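Long-range contact in glutamine aminotransferase class-II domain protein (Ruegeria pomeroyi, PDB 3MDN), which is a class-II glutamine amidotransferase domain protein of the Ntn-hydrolase type and probably releases ammonia from glutamine for transfer to an acceptor that is not established: residues V117-A130 against A170-T182. Numbering follows the deposited sequence.
Sequences VGGFEAFRKQADMA and ARLEGLSRAHGTT
V117 meets the second segment with CG1, which lies 4.0 Å from L172 O and close to S176 CB. CG2 faces L172 CD1 more loosely.

G118 gives the polar link. Its carbonyl O accepts a hydrogen bond from S176 OG at 2.9 Å, with the donor tilted 16° from the carbonyl plane. T181 N adds a weak bond to the same O at 3.3 Å. S176 OG also pairs with H184 ND1, just beyond the segment.

G119 has positive phi within the type II turn from V117 to F120. There the chains run close: G119 CA is 4.0 Å from G180 CA, just after helix 161-179 ends.

F123 is the main apolar group. With CG between the backbone N and the carbonyl carbon (chi1 59°), the ring is directed to L175, S176 and H179 in the last turns of that helix. CE2 touches L175 CB at 3.6 Å. L175 O lies over one ring face, near the rim; F120 O lies over the opposite face. G180 CA is at the edge. F123 is also the N-cap residue of helix 124-129.

Q126 places OE1 over the centre of the H179 ring, 3.8 Å from NE2. A127 CB packs on L172 CD2 at 3.9 Å. At the far end, A130 CB rests near R171 NH2, while R171 NH1 forms a salt bridge with E155.

Helix 124-129 and the 170-179 part of helix 161-179 run nearly antiparallel (156°), their axes 10.6 Å apart at closest. L172 and A130 also touch L151 of helix 144-154. On helix 124-129, R124, K125 and D128 bind a second subunit. Backbone hydrogen bonds join G118 to H184, and V117 and L172 pack on M185 of strand 185-192. These helices thus belong to a helical layer against that strand's sheet, consistent with the layered alpha-beta fold of Ntn hydrolases.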
ATOM      1  N   VAL D 117     -20.257  -1.989  19.056  1.00 24.06           N
ATOM      2  CA  VAL D 117     -20.815  -2.868  20.060  1.00 22.88           C
ATOM      3  C   VAL D 117     -19.888  -2.700  21.256  1.00 22.69           C
ATOM      4  O   VAL D 117     -18.683  -2.970  21.156  1.00 21.53           O
ATOM      5  CB  VAL D 117     -20.825  -4.301  19.506  1.00 23.82           C
ATOM      6  CG1 VAL D 117     -21.387  -5.298  20.520  1.00 22.45           C
ATOM      7  CG2 VAL D 117     -21.646  -4.313  18.185  1.00 21.63           C
ATOM      8  N   GLY D 118     -20.429  -2.207  22.370  1.00 21.13           N
ATOM      9  CA  GLY D 118     -19.598  -1.865  23.521  1.00 20.61           C
ATOM     10  C   GLY D 118     -18.860  -3.051  24.142  1.00 20.50           C
ATOM     11  O   GLY D 118     -19.480  -4.056  24.460  1.00 19.83           O
ATOM     12  N   GLY D 119     -17.543  -2.917  24.301  1.00 20.40           N
ATOM     13  CA  GLY D 119     -16.701  -3.904  24.971  1.00 22.16           C
ATOM     14  C   GLY D 119     -16.436  -5.125  24.107  1.00 22.79           C
ATOM     15  O   GLY D 119     -15.974  -6.150  24.600  1.00 23.62           O
ATOM     16  N   PHE D 120     -16.724  -5.004  22.813  1.00 22.90           N
ATOM     17  CA  PHE D 120     -16.693  -6.139  21.893  1.00 23.27           C
ATOM     18  C   PHE D 120     -15.452  -7.016  22.073  1.00 24.10           C
ATOM     19  O   PHE D 120     -15.548  -8.249  22.150  1.00 23.61           O
ATOM     20  CB  PHE D 120     -16.794  -5.627  20.463  1.00 22.49           C
ATOM     21  CG  PHE D 120     -16.788  -6.715  19.420  1.00 23.81           C
ATOM     22  CD1 PHE D 120     -17.918  -7.501  19.208  1.00 23.07           C
ATOM     23  CD2 PHE D 120     -15.667  -6.913  18.617  1.00 20.95           C
ATOM     24  CE1 PHE D 120     -17.921  -8.462  18.236  1.00 21.77           C
ATOM     25  CE2 PHE D 120     -15.670  -7.887  17.623  1.00 20.47           C
ATOM     26  CZ  PHE D 120     -16.785  -8.674  17.449  1.00 19.88           C
ATOM     27  N   GLU D 121     -14.281  -6.392  22.165  1.00 25.27           N
ATOM     28  CA  GLU D 121     -13.050  -7.193  22.248  1.00 26.47           C
ATOM     29  C   GLU D 121     -13.049  -8.159  23.425  1.00 25.91           C
ATOM     30  O   GLU D 121     -12.437  -9.207  23.348  1.00 26.05           O
ATOM     31  CB  GLU D 121     -11.790  -6.333  22.227  1.00 26.73           C
ATOM     32  CG  GLU D 121     -11.317  -6.053  20.815  1.00 30.92           C
ATOM     33  CD  GLU D 121     -10.714  -7.293  20.115  1.00 35.46           C
ATOM     34  OE1 GLU D 121      -9.762  -7.913  20.661  1.00 36.22           O
ATOM     35  OE2 GLU D 121     -11.196  -7.641  19.006  1.00 37.02           O
ATOM     36  N   ALA D 122     -13.790  -7.838  24.481  1.00 25.65           N
ATOM     37  CA  ALA D 122     -13.852  -8.735  25.632  1.00 25.30           C
ATOM     38  C   ALA D 122     -14.698  -9.999  25.362  1.00 24.89           C
ATOM     39  O   ALA D 122     -14.649 -10.948  26.145  1.00 25.49           O
ATOM     40  CB  ALA D 122     -14.341  -8.006  26.872  1.00 24.57           C
ATOM     41  N   PHE D 123     -15.446 -10.031  24.263  1.00 23.27           N
ATOM     42  CA  PHE D 123     -16.227 -11.238  23.964  1.00 23.02           C
ATOM     43  C   PHE D 123     -16.182 -11.664  22.502  1.00 23.04           C
ATOM     44  O   PHE D 123     -17.108 -12.312  22.010  1.00 22.74           O
ATOM     45  CB  PHE D 123     -17.684 -11.108  24.463  1.00 22.09           C
ATOM     46  CG  PHE D 123     -18.458  -9.940  23.865  1.00 20.90           C
ATOM     47  CD1 PHE D 123     -18.509  -8.712  24.511  1.00 17.91           C
ATOM     48  CD2 PHE D 123     -19.172 -10.096  22.682  1.00 18.10           C
ATOM     49  CE1 PHE D 123     -19.235  -7.656  23.973  1.00 17.92           C
ATOM     50  CE2 PHE D 123     -19.897  -9.073  22.153  1.00 18.80           C
ATOM     51  CZ  PHE D 123     -19.936  -7.838  22.794  1.00 18.53           C
ATOM     52  N   ARG D 124     -15.111 -11.293  21.800  1.00 23.09           N
ATOM     53  CA  ARG D 124     -15.085 -11.527  20.361  1.00 23.16           C
ATOM     54  C   ARG D 124     -15.319 -12.997  20.046  1.00 22.04           C
ATOM     55  O   ARG D 124     -16.029 -13.318  19.096  1.00 22.07           O
ATOM     56  CB  ARG D 124     -13.794 -11.047  19.689  1.00 23.13           C
ATOM     57  CG  ARG D 124     -13.742 -11.463  18.210  1.00 25.49           C
ATOM     58  CD  ARG D 124     -12.953 -10.504  17.352  1.00 26.55           C
ATOM     59  NE  ARG D 124     -11.543 -10.621  17.633  1.00 28.36           N
ATOM     60  CZ  ARG D 124     -10.722 -11.464  17.017  1.00 27.08           C
ATOM     61  NH1 ARG D 124      -9.465 -11.482  17.379  1.00 27.25           N
ATOM     62  NH2 ARG D 124     -11.156 -12.280  16.058  1.00 27.86           N
ATOM     63  N   LYS D 125     -14.736 -13.878  20.850  1.00 21.13           N
ATOM     64  CA  LYS D 125     -14.851 -15.318  20.617  1.00 21.09           C
ATOM     65  C   LYS D 125     -16.311 -15.777  20.544  1.00 21.71           C
ATOM     66  O   LYS D 125     -16.696 -16.440  19.575  1.00 21.28           O
ATOM     67  CB  LYS D 125     -14.085 -16.107  21.678  1.00 20.63           C
ATOM     68  CG  LYS D 125     -14.086 -17.602  21.446  1.00 19.67           C
ATOM     69  CD  LYS D 125     -13.053 -18.292  22.326  1.00 17.54           C
ATOM     70  CE  LYS D 125     -13.007 -19.772  22.050  1.00 15.62           C
ATOM     71  NZ  LYS D 125     -12.207 -20.429  23.077  1.00 13.18           N
ATOM     72  N   GLN D 126     -17.114 -15.402  21.541  1.00 21.84           N
ATOM     73  CA  GLN D 126     -18.529 -15.748  21.575  1.00 23.43           C
ATOM     74  C   GLN D 126     -19.303 -15.123  20.416  1.00 24.30           C
ATOM     75  O   GLN D 126     -20.212 -15.754  19.857  1.00 24.78           O
ATOM     76  CB  GLN D 126     -19.167 -15.317  22.901  1.00 24.08           C
ATOM     77  CG  GLN D 126     -18.586 -16.005  24.142  1.00 26.23           C
ATOM     78  CD  GLN D 126     -17.589 -15.113  24.869  1.00 30.47           C
ATOM     79  OE1 GLN D 126     -17.759 -14.822  26.057  1.00 33.80           O
ATOM     80  NE2 GLN D 126     -16.554 -14.658  24.161  1.00 30.08           N
ATOM     81  N   ALA D 127     -18.946 -13.892  20.036  1.00 23.79           N
ATOM     82  CA  ALA D 127     -19.583 -13.305  18.873  1.00 24.26           C
ATOM     83  C   ALA D 127     -19.255 -14.112  17.624  1.00 24.37           C
ATOM     84  O   ALA D 127     -20.133 -14.346  16.790  1.00 24.20           O
ATOM     85  CB  ALA D 127     -19.201 -11.847  18.703  1.00 24.65           C
ATOM     86  N   ASP D 128     -17.996 -14.526  17.497  1.00 23.98           N
ATOM     87  CA  ASP D 128     -17.572 -15.347  16.362  1.00 25.48           C
ATOM     88  C   ASP D 128     -18.320 -16.690  16.340  1.00 26.22           C
ATOM     89  O   ASP D 128     -18.746 -17.142  15.282  1.00 25.50           O
ATOM     90  CB  ASP D 128     -16.053 -15.608  16.404  1.00 25.02           C
ATOM     91  CG  ASP D 128     -15.234 -14.439  15.869  1.00 27.45           C
ATOM     92  OD1 ASP D 128     -15.832 -13.500  15.323  1.00 29.79           O
ATOM     93  OD2 ASP D 128     -13.984 -14.450  16.010  1.00 30.76           O
HETATM   94  N   MSE D 129     -18.437 -17.312  17.522  1.00 27.43           N
HETATM   95  CA  MSE D 129     -19.050 -18.629  17.702  1.00 29.38           C
HETATM   96  C   MSE D 129     -20.511 -18.628  17.260  1.00 28.87           C
HETATM   97  O   MSE D 129     -21.035 -19.649  16.819  1.00 28.91           O
HETATM   98  CB  MSE D 129     -18.954 -19.023  19.176  1.00 30.39           C
HETATM   99  CG  MSE D 129     -19.259 -20.505  19.537  1.00 37.76           C
HETATM  100 SE   MSE D 129     -19.797 -20.629  21.450  1.00 51.48          SE
HETATM  101  CE  MSE D 129     -21.363 -19.415  21.409  1.00 48.97           C
ATOM    102  N   ALA D 130     -21.153 -17.467  17.373  1.00 28.82           N
ATOM    103  CA  ALA D 130     -22.549 -17.291  16.966  1.00 28.87           C
ATOM    104  C   ALA D 130     -22.761 -17.238  15.462  1.00 28.81           C
ATOM    105  O   ALA D 130     -23.885 -17.325  15.021  1.00 29.29           O
ATOM    106  CB  ALA D 130     -23.135 -16.043  17.589  1.00 29.23           C
ATOM    107  N   ALA D 170     -30.106  -7.869  18.402  1.00 26.14           N
ATOM    108  CA  ALA D 170     -30.511  -8.398  19.721  1.00 26.69           C
ATOM    109  C   ALA D 170     -29.424  -9.291  20.311  1.00 26.64           C
ATOM    110  O   ALA D 170     -29.032  -9.152  21.476  1.00 27.62           O
ATOM    111  CB  ALA D 170     -31.851  -9.183  19.621  1.00 25.84           C
ATOM    112  N   ARG D 171     -28.945 -10.222  19.498  1.00 26.32           N
ATOM    113  CA  ARG D 171     -27.912 -11.153  19.939  1.00 26.27           C
ATOM    114  C   ARG D 171     -26.626 -10.437  20.374  1.00 25.54           C
ATOM    115  O   ARG D 171     -26.076 -10.714  21.448  1.00 24.60           O
ATOM    116  CB  ARG D 171     -27.619 -12.141  18.822  1.00 27.17           C
ATOM    117  CG  ARG D 171     -28.393 -13.417  18.957  1.00 32.61           C
ATOM    118  CD  ARG D 171     -27.537 -14.446  19.772  1.00 39.49           C
ATOM    119  NE  ARG D 171     -27.014 -15.551  18.967  1.00 43.67           N
ATOM    120  CZ  ARG D 171     -27.402 -15.817  17.723  1.00 44.12           C
ATOM    121  NH1 ARG D 171     -28.310 -15.051  17.138  1.00 44.62           N
ATOM    122  NH2 ARG D 171     -26.889 -16.849  17.071  1.00 42.76           N
ATOM    123  N   LEU D 172     -26.154  -9.490  19.563  1.00 24.47           N
ATOM    124  CA  LEU D 172     -24.904  -8.806  19.929  1.00 24.52           C
ATOM    125  C   LEU D 172     -25.083  -7.864  21.114  1.00 24.13           C
ATOM    126  O   LEU D 172     -24.181  -7.712  21.946  1.00 23.14           O
ATOM    127  CB  LEU D 172     -24.321  -8.052  18.739  1.00 24.48           C
ATOM    128  CG  LEU D 172     -23.525  -8.861  17.719  1.00 25.96           C
ATOM    129  CD1 LEU D 172     -23.166  -7.997  16.523  1.00 27.20           C
ATOM    130  CD2 LEU D 172     -22.281  -9.437  18.343  1.00 25.83           C
ATOM    131  N   GLU D 173     -26.255  -7.237  21.188  1.00 23.60           N
ATOM    132  CA  GLU D 173     -26.527  -6.370  22.311  1.00 24.94           C
ATOM    133  C   GLU D 173     -26.597  -7.161  23.607  1.00 24.38           C
ATOM    134  O   GLU D 173     -26.107  -6.698  24.652  1.00 25.07           O
ATOM    135  CB  GLU D 173     -27.814  -5.542  22.083  1.00 25.42           C
ATOM    136  CG  GLU D 173     -28.070  -4.528  23.164  1.00 26.85           C
ATOM    137  CD  GLU D 173     -29.365  -3.741  22.995  1.00 29.61           C
ATOM    138  OE1 GLU D 173     -29.664  -3.227  21.893  1.00 29.16           O
ATOM    139  OE2 GLU D 173     -30.082  -3.597  24.010  1.00 32.98           O
ATOM    140  N   GLY D 174     -27.197  -8.352  23.548  1.00 24.15           N
ATOM    141  CA  GLY D 174     -27.217  -9.253  24.710  1.00 23.31           C
ATOM    142  C   GLY D 174     -25.821  -9.671  25.165  1.00 23.78           C
ATOM    143  O   GLY D 174     -25.519  -9.702  26.373  1.00 22.60           O
ATOM    144  N   LEU D 175     -24.939  -9.986  24.208  1.00 23.70           N
ATOM    145  CA  LEU D 175     -23.586 -10.365  24.596  1.00 23.62           C
ATOM    146  C   LEU D 175     -22.875  -9.159  25.216  1.00 23.67           C
ATOM    147  O   LEU D 175     -22.082  -9.310  26.152  1.00 23.20           O
ATOM    148  CB  LEU D 175     -22.799 -10.887  23.400  1.00 24.05           C
ATOM    149  CG  LEU D 175     -23.130 -12.316  22.953  1.00 23.95           C
ATOM    150  CD1 LEU D 175     -22.689 -12.545  21.469  1.00 22.51           C
ATOM    151  CD2 LEU D 175     -22.498 -13.309  23.902  1.00 22.46           C
ATOM    152  N   SER D 176     -23.168  -7.959  24.698  1.00 22.93           N
ATOM    153  CA  SER D 176     -22.571  -6.754  25.269  1.00 22.87           C
ATOM    154  C   SER D 176     -23.072  -6.538  26.701  1.00 22.61           C
ATOM    155  O   SER D 176     -22.281  -6.324  27.609  1.00 22.27           O
ATOM    156  CB  SER D 176     -22.828  -5.525  24.388  1.00 22.55           C
ATOM    157  OG  SER D 176     -22.308  -4.376  25.019  1.00 24.28           O
ATOM    158  N   ARG D 177     -24.382  -6.610  26.903  1.00 23.16           N
ATOM    159  CA  ARG D 177     -24.929  -6.517  28.261  1.00 24.22           C
ATOM    160  C   ARG D 177     -24.315  -7.543  29.196  1.00 23.72           C
ATOM    161  O   ARG D 177     -24.074  -7.239  30.356  1.00 22.96           O
ATOM    162  CB  ARG D 177     -26.449  -6.668  28.287  1.00 24.91           C
ATOM    163  CG  ARG D 177     -27.170  -5.482  27.703  1.00 28.45           C
ATOM    164  CD  ARG D 177     -28.295  -4.969  28.592  1.00 35.72           C
ATOM    165  NE  ARG D 177     -28.843  -3.770  27.956  1.00 38.46           N
ATOM    166  CZ  ARG D 177     -29.535  -3.835  26.831  1.00 39.33           C
ATOM    167  NH1 ARG D 177     -29.764  -5.032  26.286  1.00 39.07           N
ATOM    168  NH2 ARG D 177     -29.990  -2.729  26.259  1.00 39.45           N
ATOM    169  N   ALA D 178     -24.043  -8.743  28.683  1.00 23.99           N
ATOM    170  CA  ALA D 178     -23.442  -9.828  29.492  1.00 24.51           C
ATOM    171  C   ALA D 178     -21.950  -9.652  29.782  1.00 24.94           C
ATOM    172  O   ALA D 178     -21.496  -9.896  30.904  1.00 24.40           O
ATOM    173  CB  ALA D 178     -23.651 -11.180  28.813  1.00 24.17           C
ATOM    174  N   HIS D 179     -21.180  -9.275  28.759  1.00 24.96           N
ATOM    175  CA  HIS D 179     -19.716  -9.329  28.866  1.00 25.48           C
ATOM    176  C   HIS D 179     -19.004  -8.007  28.590  1.00 26.04           C
ATOM    177  O   HIS D 179     -17.793  -7.902  28.785  1.00 26.62           O
ATOM    178  CB  HIS D 179     -19.141 -10.402  27.917  1.00 25.47           C
ATOM    179  CG  HIS D 179     -19.888 -11.704  27.922  1.00 24.98           C
ATOM    180  ND1 HIS D 179     -19.872 -12.566  28.998  1.00 23.60           N
ATOM    181  CD2 HIS D 179     -20.657 -12.299  26.973  1.00 24.06           C
ATOM    182  CE1 HIS D 179     -20.590 -13.639  28.709  1.00 24.75           C
ATOM    183  NE2 HIS D 179     -21.077 -13.503  27.488  1.00 24.89           N
ATOM    184  N   GLY D 180     -19.742  -7.010  28.118  1.00 26.74           N
ATOM    185  CA  GLY D 180     -19.145  -5.818  27.527  1.00 27.11           C
ATOM    186  C   GLY D 180     -19.353  -4.579  28.379  1.00 27.71           C
ATOM    187  O   GLY D 180     -19.314  -4.644  29.600  1.00 27.39           O
ATOM    188  N   THR D 181     -19.550  -3.439  27.733  1.00 27.79           N
ATOM    189  CA  THR D 181     -19.770  -2.203  28.461  1.00 28.31           C
ATOM    190  C   THR D 181     -20.737  -1.349  27.680  1.00 27.56           C
ATOM    191  O   THR D 181     -21.204  -1.748  26.612  1.00 27.51           O
ATOM    192  CB  THR D 181     -18.471  -1.370  28.647  1.00 28.45           C
ATOM    193  OG1 THR D 181     -17.973  -0.985  27.363  1.00 30.61           O
ATOM    194  CG2 THR D 181     -17.416  -2.143  29.346  1.00 29.01           C
ATOM    195  N   THR D 182     -21.008  -0.180  28.242  1.00 27.10           N
ATOM    196  CA  THR D 182     -21.795   0.887  27.639  1.00 27.75           C
ATOM    197  C   THR D 182     -20.950   1.603  26.613  1.00 27.35           C
ATOM    198  O   THR D 182     -19.734   1.714  26.801  1.00 27.81           O
ATOM    199  CB  THR D 182     -22.134   1.924  28.725  1.00 27.06           C
ATOM    200  OG1 THR D 182     -23.143   1.378  29.559  1.00 26.46           O
ATOM    201  CG2 THR D 182     -22.656   3.208  28.118  1.00 30.31           C
TER